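Ribosome hibernation protein YHBH (Vibrio cholerae serotype O1, PDB 4HEI) associates with 100S ribosome dimers and probably inhibits translation in stationary phase by binding the small ribosomal subunit. Local coordinates at residues M1-I5 against V20-D25; L27-F31 against L85-K89; I49-T53 against A73-L77. One frame throughout, in Å; residues are numbered along the deposited sequence.

Packing chemistry changes with depth in a small alpha/beta domain, as three contacts illustrate. Contact 3 is the most buried: helix 70-91 lies close on strand 47-56 through alanines and a leucine. Contact 1 sets helix 14-27 against strand 2-8, one of the two edge strands, with Ile5, Val20 and Phe24 buried and Met1, Ile3 and His21 partly exposed. Contact 2, farthest from the centre of the chain, joins the loop after helix 14-27 to the C-terminal part of helix 70-91, and adds a lysine hydrogen bond to its aromatic packing. Contacts 1 and 3 meet through the Lys23–Asp75 salt bridge and Val20 against Ile74; Met1 touches Glu28, linking contacts 1 and 2.

Contact 1: M1-I5 against V20-D25; sequences MQINI and VHSKFD
Packing of a helix on the edge strand it follows is exemplified by extended residues Gln2-Ile5 and helical Val20-Asp25. Their axes run nearly antiparallel, at 150°, and approach to 10.5 Å; Ile3 CA lies 7.9 Å from His21 CA and Ile5 CA 8.4 Å from Val20 CA. Strand alternation turns Ile3 and Ile5 toward the helix, Gln2 and Asn4 away; Met1, just ahead, also points toward it. Both isoleucines are mt rotamers: Ile3 CD1 meets Phe24 CB at 3.5 Å, and Ile5 CD1 meets Val20 CG1 (t) at 3.6 Å. His21 (chi1 -90°) swings its ring in, with ND1 3.7 Å from Ile3 CD1. Met1 (ttp) supplies a Met-aromatic contact, SD 5.4 Å from the Phe24 ring centroid in oblique approach, while its CE lies 3.9 Å from Phe24 CB. This belongs to the beta-alpha-beta unit completed by strand 34-44, whose Val37 and Val39 also touch Phe24. No hydrogen bond crosses; the join rests on aliphatic packing, supplemented by the His21 ring and Met1 sulfur.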
loop_
_atom_site.group_PDB
_atom_site.type_symbol
_atom_site.label_atom_id
_atom_site.label_comp_id
_atom_site.label_asym_id
_atom_site.label_seq_id
_atom_site.Cartn_x
_atom_site.Cartn_y
_atom_site.Cartn_z
ATOM N N MET A 1 11.003 4.809 -6.886
ATOM C CA MET A 1 10.152 4.056 -5.926
ATOM C C MET A 1 10.723 2.672 -5.623
ATOM O O MET A 1 10.819 1.814 -6.507
ATOM C CB MET A 1 8.728 3.916 -6.480
ATOM C CG MET A 1 7.810 3.021 -5.651
ATOM S SD MET A 1 6.083 3.022 -6.209
ATOM C CE MET A 1 6.206 2.011 -7.702
ATOM N N GLN A 2 11.112 2.469 -4.369
ATOM C CA GLN A 2 11.649 1.189 -3.920
ATOM C C GLN A 2 10.654 0.638 -2.910
ATOM O O GLN A 2 10.531 1.174 -1.806
ATOM C CB GLN A 2 13.015 1.378 -3.255
ATOM C CG GLN A 2 14.083 1.911 -4.183
ATOM C CD GLN A 2 15.444 1.972 -3.523
ATOM O OE1 GLN A 2 15.981 0.953 -3.086
ATOM N NE2 GLN A 2 16.011 3.171 -3.447
ATOM N N ILE A 3 9.947 -0.422 -3.296
ATOM C CA ILE A 3 8.943 -1.036 -2.435
ATOM C C ILE A 3 9.457 -2.227 -1.642
ATOM O O ILE A 3 10.065 -3.139 -2.200
ATOM C CB ILE A 3 7.735 -1.544 -3.250
ATOM C CG1 ILE A 3 7.183 -0.431 -4.137
ATOM C CG2 ILE A 3 6.648 -2.042 -2.305
ATOM C CD1 ILE A 3 6.135 -0.911 -5.121
ATOM N N ASN A 4 9.212 -2.217 -0.338
ATOM C CA ASN A 4 9.613 -3.330 0.503
ATOM C C ASN A 4 8.331 -3.949 1.031
ATOM O O ASN A 4 7.560 -3.296 1.730
ATOM C CB ASN A 4 10.489 -2.874 1.676
ATOM C CG ASN A 4 10.916 -4.036 2.561
ATOM O OD1 ASN A 4 10.097 -4.637 3.254
ATOM N ND2 ASN A 4 12.200 -4.371 2.522
ATOM N N ILE A 5 8.091 -5.206 0.677
ATOM C CA ILE A 5 6.893 -5.892 1.128
ATOM C C ILE A 5 7.260 -6.933 2.165
ATOM O O ILE A 5 8.097 -7.804 1.910
ATOM C CB ILE A 5 6.181 -6.597 -0.042
ATOM C CG1 ILE A 5 5.868 -5.584 -1.141
ATOM C CG2 ILE A 5 4.910 -7.272 0.448
ATOM C CD1 ILE A 5 5.286 -6.197 -2.399
ATOM N N VAL A 20 0.662 -6.427 -5.469
ATOM C CA VAL A 20 1.030 -5.177 -4.813
ATOM C C VAL A 20 1.848 -4.324 -5.772
ATOM O O VAL A 20 1.581 -3.134 -5.938
ATOM C CB VAL A 20 1.850 -5.426 -3.540
ATOM C CG1 VAL A 20 2.385 -4.099 -2.997
ATOM C CG2 VAL A 20 0.971 -6.110 -2.481
ATOM N N HIS A 21 2.841 -4.935 -6.405
ATOM C CA HIS A 21 3.673 -4.205 -7.353
ATOM C C HIS A 21 2.827 -3.626 -8.481
ATOM O O HIS A 21 3.024 -2.480 -8.898
ATOM C CB HIS A 21 4.766 -5.122 -7.904
ATOM C CG HIS A 21 6.022 -5.095 -7.095
ATOM N ND1 HIS A 21 6.867 -4.006 -7.078
ATOM C CD2 HIS A 21 6.556 -6.000 -6.241
ATOM C CE1 HIS A 21 7.868 -4.241 -6.248
ATOM N NE2 HIS A 21 7.704 -5.444 -5.727
ATOM N N SER A 22 1.870 -4.410 -8.956
ATOM C CA SER A 22 0.986 -3.964 -10.022
ATOM C C SER A 22 0.256 -2.679 -9.622
ATOM O O SER A 22 0.241 -1.696 -10.374
ATOM C CB SER A 22 -0.031 -5.066 -10.344
ATOM O OG SER A 22 -0.905 -4.659 -11.379
ATOM N N LYS A 23 -0.339 -2.684 -8.433
ATOM C CA LYS A 23 -1.076 -1.525 -7.933
ATOM C C LYS A 23 -0.199 -0.275 -7.814
ATOM O O LYS A 23 -0.627 0.824 -8.163
ATOM C CB LYS A 23 -1.688 -1.840 -6.561
ATOM C CG LYS A 23 -2.564 -3.084 -6.532
ATOM C CD LYS A 23 -3.846 -2.905 -7.332
ATOM C CE LYS A 23 -4.766 -1.896 -6.673
ATOM N NZ LYS A 23 -6.102 -1.853 -7.325
ATOM N N PHE A 24 1.023 -0.439 -7.313
ATOM C CA PHE A 24 1.926 0.691 -7.148
ATOM C C PHE A 24 2.522 1.192 -8.459
ATOM O O PHE A 24 2.817 2.379 -8.597
ATOM C CB PHE A 24 3.012 0.346 -6.127
ATOM C CG PHE A 24 2.558 0.525 -4.708
ATOM C CD1 PHE A 24 2.578 1.785 -4.116
ATOM C CD2 PHE A 24 2.043 -0.546 -3.986
ATOM C CE1 PHE A 24 2.089 1.974 -2.823
ATOM C CE2 PHE A 24 1.550 -0.365 -2.696
ATOM C CZ PHE A 24 1.572 0.899 -2.114
ATOM N N ASP A 25 2.653 0.308 -9.443
ATOM C CA ASP A 25 3.153 0.745 -10.740
ATOM C C ASP A 25 2.115 1.667 -11.391
ATOM O O ASP A 25 2.474 2.610 -12.090
ATOM C CB ASP A 25 3.446 -0.448 -11.658
ATOM C CG ASP A 25 4.785 -1.089 -11.362
ATOM O OD1 ASP A 25 5.605 -0.454 -10.670
ATOM O OD2 ASP A 25 5.026 -2.220 -11.835
#

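Contact 2: L27-F31 against L85-K89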
loop_
_atom_site.group_PDB
_atom_site.type_symbol
_atom_site.label_atom_id
_atom_site.label_comp_id
_atom_site.label_asym_id
_atom_site.label_seq_id
_atom_site.Cartn_x
_atom_site.Cartn_y
_atom_site.Cartn_z
ATOM N N LEU A 27 -0.107 3.521 -9.692
ATOM C CA LEU A 27 -0.097 4.685 -8.824
ATOM C C LEU A 27 0.996 5.711 -9.138
ATOM O O LEU A 27 0.739 6.918 -9.151
ATOM C CB LEU A 27 0.054 4.217 -7.374
ATOM C CG LEU A 27 -0.112 5.265 -6.280
ATOM C CD1 LEU A 27 -1.560 5.732 -6.267
ATOM C CD2 LEU A 27 0.262 4.670 -4.931
ATOM N N GLU A 28 2.214 5.242 -9.396
ATOM C CA GLU A 28 3.318 6.157 -9.657
ATOM C C GLU A 28 3.138 7.013 -10.911
ATOM O O GLU A 28 3.853 8.000 -11.104
ATOM C CB GLU A 28 4.650 5.394 -9.737
ATOM C CG GLU A 28 4.862 4.602 -11.013
ATOM C CD GLU A 28 6.314 4.152 -11.196
ATOM O OE1 GLU A 28 6.611 3.496 -12.218
ATOM O OE2 GLU A 28 7.154 4.460 -10.322
ATOM N N ARG A 29 2.188 6.643 -11.766
ATOM C CA ARG A 29 1.955 7.423 -12.981
ATOM C C ARG A 29 1.232 8.731 -12.666
ATOM O O ARG A 29 1.325 9.697 -13.418
ATOM C CB ARG A 29 1.144 6.611 -13.989
ATOM C CG ARG A 29 1.851 5.383 -14.525
ATOM C CD ARG A 29 3.157 5.745 -15.211
ATOM N NE ARG A 29 3.779 4.569 -15.803
ATOM C CZ ARG A 29 4.210 4.524 -17.053
ATOM N NH1 ARG A 29 4.089 5.600 -17.822
ATOM N NH2 ARG A 29 4.735 3.404 -17.536
ATOM N N PHE A 30 0.520 8.759 -11.544
ATOM C CA PHE A 30 -0.223 9.948 -11.140
ATOM C C PHE A 30 0.480 10.745 -10.051
ATOM O O PHE A 30 0.276 11.953 -9.919
ATOM C CB PHE A 30 -1.610 9.535 -10.668
ATOM C CG PHE A 30 -2.465 8.985 -11.760
ATOM C CD1 PHE A 30 -3.082 9.839 -12.667
ATOM C CD2 PHE A 30 -2.619 7.616 -11.915
ATOM C CE1 PHE A 30 -3.842 9.334 -13.719
ATOM C CE2 PHE A 30 -3.377 7.099 -12.962
ATOM C CZ PHE A 30 -3.990 7.964 -13.869
ATOM N N PHE A 31 1.314 10.061 -9.278
ATOM C CA PHE A 31 2.063 10.685 -8.196
ATOM C C PHE A 31 3.504 10.275 -8.414
ATOM O O PHE A 31 3.884 9.151 -8.095
ATOM C CB PHE A 31 1.558 10.150 -6.862
ATOM C CG PHE A 31 0.072 10.168 -6.750
ATOM C CD1 PHE A 31 -0.606 11.365 -6.559
ATOM C CD2 PHE A 31 -0.659 8.995 -6.888
ATOM C CE1 PHE A 31 -1.997 11.396 -6.507
ATOM C CE2 PHE A 31 -2.046 9.012 -6.838
ATOM C CZ PHE A 31 -2.718 10.220 -6.647
ATOM N N LEU A 85 -2.995 10.854 -1.292
ATOM C CA LEU A 85 -2.018 11.352 -2.259
ATOM C C LEU A 85 -2.585 12.515 -3.071
ATOM O O LEU A 85 -1.872 13.475 -3.377
ATOM C CB LEU A 85 -1.579 10.224 -3.195
ATOM C CG LEU A 85 -0.548 9.249 -2.611
ATOM C CD1 LEU A 85 -0.459 8.006 -3.500
ATOM C CD2 LEU A 85 0.808 9.936 -2.496
ATOM N N ASN A 86 -3.865 12.428 -3.420
ATOM C CA ASN A 86 -4.514 13.491 -4.178
ATOM C C ASN A 86 -4.562 14.760 -3.337
ATOM O O ASN A 86 -4.267 15.848 -3.828
ATOM C CB ASN A 86 -5.918 13.057 -4.595
ATOM C CG ASN A 86 -5.911 12.217 -5.852
ATOM O OD1 ASN A 86 -6.766 11.355 -6.045
ATOM N ND2 ASN A 86 -4.944 12.477 -6.729
ATOM N N LYS A 87 -4.880 14.613 -2.054
ATOM C CA LYS A 87 -4.925 15.763 -1.157
ATOM C C LYS A 87 -3.525 16.363 -1.026
ATOM O O LYS A 87 -3.342 17.572 -1.153
ATOM C CB LYS A 87 -5.449 15.344 0.219
ATOM C CG LYS A 87 -6.856 14.771 0.189
ATOM C CD LYS A 87 -7.350 14.411 1.585
ATOM C CE LYS A 87 -8.763 13.836 1.534
ATOM N NZ LYS A 87 -9.293 13.472 2.883
ATOM N N HIS A 88 -2.534 15.514 -0.781
ATOM C CA HIS A 88 -1.161 15.987 -0.648
ATOM C C HIS A 88 -0.644 16.589 -1.953
ATOM O O HIS A 88 0.170 17.512 -1.942
ATOM C CB HIS A 88 -0.242 14.844 -0.215
ATOM C CG HIS A 88 1.212 15.186 -0.289
ATOM N ND1 HIS A 88 1.902 15.243 -1.481
ATOM C CD2 HIS A 88 2.097 15.533 0.675
ATOM C CE1 HIS A 88 3.149 15.612 -1.248
ATOM N NE2 HIS A 88 3.294 15.795 0.051
ATOM N N LYS A 89 -1.112 16.054 -3.075
ATOM C CA LYS A 89 -0.695 16.557 -4.375
ATOM C C LYS A 89 -1.297 17.942 -4.554
ATOM O O LYS A 89 -0.707 18.814 -5.192
ATOM C CB LYS A 89 -1.181 15.625 -5.487
ATOM C CG LYS A 89 -0.684 16.001 -6.872
ATOM C CD LYS A 89 -1.150 14.998 -7.916
ATOM C CE LYS A 89 -0.636 15.359 -9.300
ATOM N NZ LYS A 89 -1.089 14.380 -10.327
#
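Leu85, the first residue of the helical segment, packs on Phe31. Leu85 CB sits 3.5 Å from the centroid of the Phe31 ring and only 10° off the ring normal, a CH-pi contact over the face. Further out on the same side chain, Leu85 CD1 lies 3.5 Å from Phe31 CD2 and 3.7 Å from Leu27 CD2, so one leucine bridges the end of helix 14-27 and the loop that follows. Leu54, Val56 and Ile61 of the sheet also pack on Leu85. One residue on, Asn86 brings its amide to the edge of the aromatic ring, with ND2 3.1 Å from Phe31 CE1. A helical turn beyond Leu85 comes Lys89, its side chain fully extended with all four chi angles t. The aliphatic part passes the ring, CD being 3.9 Å from Phe31 CD1, and the ammonium reaches the loop backbone, where Lys89 NZ donates a 2.8 Å hydrogen bond to Phe30 O. The principle is a graded interface: carbon packs on the ring face inside, and toward solvent a long lysine combines aliphatic contact with a charged hydrogen bond to a main-chain carbonyl.

Contact 3: I49-T53 against A73-L77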
loop_
_atom_site.group_PDB
_atom_site.type_symbol
_atom_site.label_atom_id
_atom_site.label_comp_id
_atom_site.label_asym_id
_atom_site.label_seq_id
_atom_site.Cartn_x
_atom_site.Cartn_y
_atom_site.Cartn_z
ATOM N N ILE A 49 -5.013 -7.968 7.004
ATOM C CA ILE A 49 -4.619 -6.572 7.135
ATOM C C ILE A 49 -3.500 -6.146 6.199
ATOM O O ILE A 49 -2.483 -6.822 6.088
ATOM C CB ILE A 49 -4.191 -6.306 8.590
ATOM C CG1 ILE A 49 -5.338 -6.702 9.530
ATOM C CG2 ILE A 49 -3.783 -4.848 8.767
ATOM C CD1 ILE A 49 -4.990 -6.649 11.011
ATOM N N ALA A 50 -3.697 -5.016 5.522
ATOM C CA ALA A 50 -2.686 -4.478 4.612
ATOM C C ALA A 50 -2.312 -3.092 5.117
ATOM O O ALA A 50 -3.182 -2.243 5.319
ATOM C CB ALA A 50 -3.238 -4.382 3.185
ATOM N N GLU A 51 -1.016 -2.881 5.329
ATOM C CA GLU A 51 -0.490 -1.619 5.826
ATOM C C GLU A 51 0.496 -1.042 4.824
ATOM O O GLU A 51 1.214 -1.787 4.143
ATOM C CB GLU A 51 0.265 -1.830 7.143
ATOM C CG GLU A 51 -0.516 -2.503 8.269
ATOM C CD GLU A 51 0.327 -2.687 9.521
ATOM O OE1 GLU A 51 -0.205 -3.184 10.539
ATOM O OE2 GLU A 51 1.527 -2.337 9.492
ATOM N N ALA A 52 0.547 0.282 4.740
ATOM C CA ALA A 52 1.493 0.932 3.839
ATOM C C ALA A 52 1.908 2.321 4.304
ATOM O O ALA A 52 1.110 3.077 4.879
ATOM C CB ALA A 52 0.912 1.018 2.420
ATOM N N THR A 53 3.172 2.645 4.061
ATOM C CA THR A 53 3.718 3.947 4.382
ATOM C C THR A 53 4.457 4.385 3.131
ATOM O O THR A 53 5.359 3.683 2.660
ATOM C CB THR A 53 4.727 3.898 5.555
ATOM O OG1 THR A 53 4.103 3.311 6.704
ATOM C CG2 THR A 53 5.186 5.306 5.916
ATOM N N ALA A 73 -8.300 -6.435 0.700
ATOM C CA ALA A 73 -7.713 -5.541 1.697
ATOM C C ALA A 73 -6.733 -4.597 1.003
ATOM O O ALA A 73 -6.730 -3.391 1.249
ATOM C CB ALA A 73 -6.991 -6.353 2.772
ATOM N N ILE A 74 -5.905 -5.155 0.125
ATOM C CA ILE A 74 -4.933 -4.354 -0.604
ATOM C C ILE A 74 -5.630 -3.321 -1.481
ATOM O O ILE A 74 -5.192 -2.177 -1.563
ATOM C CB ILE A 74 -4.018 -5.250 -1.463
ATOM C CG1 ILE A 74 -3.167 -6.131 -0.540
ATOM C CG2 ILE A 74 -3.124 -4.396 -2.357
ATOM C CD1 ILE A 74 -2.489 -7.280 -1.249
ATOM N N ASP A 75 -6.715 -3.713 -2.144
ATOM C CA ASP A 75 -7.435 -2.763 -2.986
ATOM C C ASP A 75 -7.985 -1.621 -2.160
ATOM O O ASP A 75 -7.960 -0.471 -2.592
ATOM C CB ASP A 75 -8.589 -3.443 -3.715
ATOM C CG ASP A 75 -8.115 -4.351 -4.808
ATOM O OD1 ASP A 75 -7.366 -3.867 -5.680
ATOM O OD2 ASP A 75 -8.491 -5.540 -4.795
ATOM N N SER A 76 -8.508 -1.938 -0.981
ATOM C CA SER A 76 -9.050 -0.900 -0.111
ATOM C C SER A 76 -7.928 0.013 0.365
ATOM O O SER A 76 -8.107 1.233 0.455
ATOM C CB SER A 76 -9.756 -1.522 1.095
ATOM O OG SER A 76 -10.894 -2.255 0.674
ATOM N N LEU A 77 -6.771 -0.578 0.666
ATOM C CA LEU A 77 -5.624 0.199 1.124
ATOM C C LEU A 77 -5.222 1.216 0.066
ATOM O O LEU A 77 -5.033 2.387 0.365
ATOM C CB LEU A 77 -4.430 -0.717 1.420
ATOM C CG LEU A 77 -3.086 -0.020 1.672
ATOM C CD1 LEU A 77 -3.202 0.926 2.864
ATOM C CD2 LEU A 77 -2.004 -1.072 1.928
#
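Small residues let secondary structures approach closely, and here two alanines on a strand give a helix a shallow surface to lie on. The axes of 49-53 and 73-77 come within 7.7 Å, with their N-to-C directions 34° apart, and Ala50 CA is only 5.7 Å from Ile74 CA. Strand alternation presents Ala50 and Ala52 to the helix, while Ile49 and Glu51 point to the other side of the sheet.

The principal bump is Leu77. Its tp rotamer carries CD2 down to the strand, 3.7 Å from Ala50 CB and 3.6 Å from Ala52 CB, so that this methyl settles between the two alanine methyls and above the intervening backbone, reaching Glu51 C at 3.8 Å. Ala50 is in turn a small bump on the strand: its CB fits against the helix, 4.3 Å from Ala73 CB, 4.1 Å from Ala73 O and 4.1 Å from Ile74 CG1. Ile74 points its CA-to-CB bond sideways and packs also on Tyr19 and Val20 of helix 14-27, so it fills the seam between the two helices. On the other sheet face, Glu51 forms a salt bridge with Arg42, touches His64, one of the cobalt-binding residues, and lies about 4 Å from a bound cobalt ion at nearest atoms.

With no hydrogen bond between these segments, shape and apolar contact join them. Helix 70-91 thus lies with helix 14-27 on one face of a four-stranded sheet, the beta-alpha-beta-beta-beta-alpha fold, similar to that of YfiA and resembling a double-stranded RNA-binding domain.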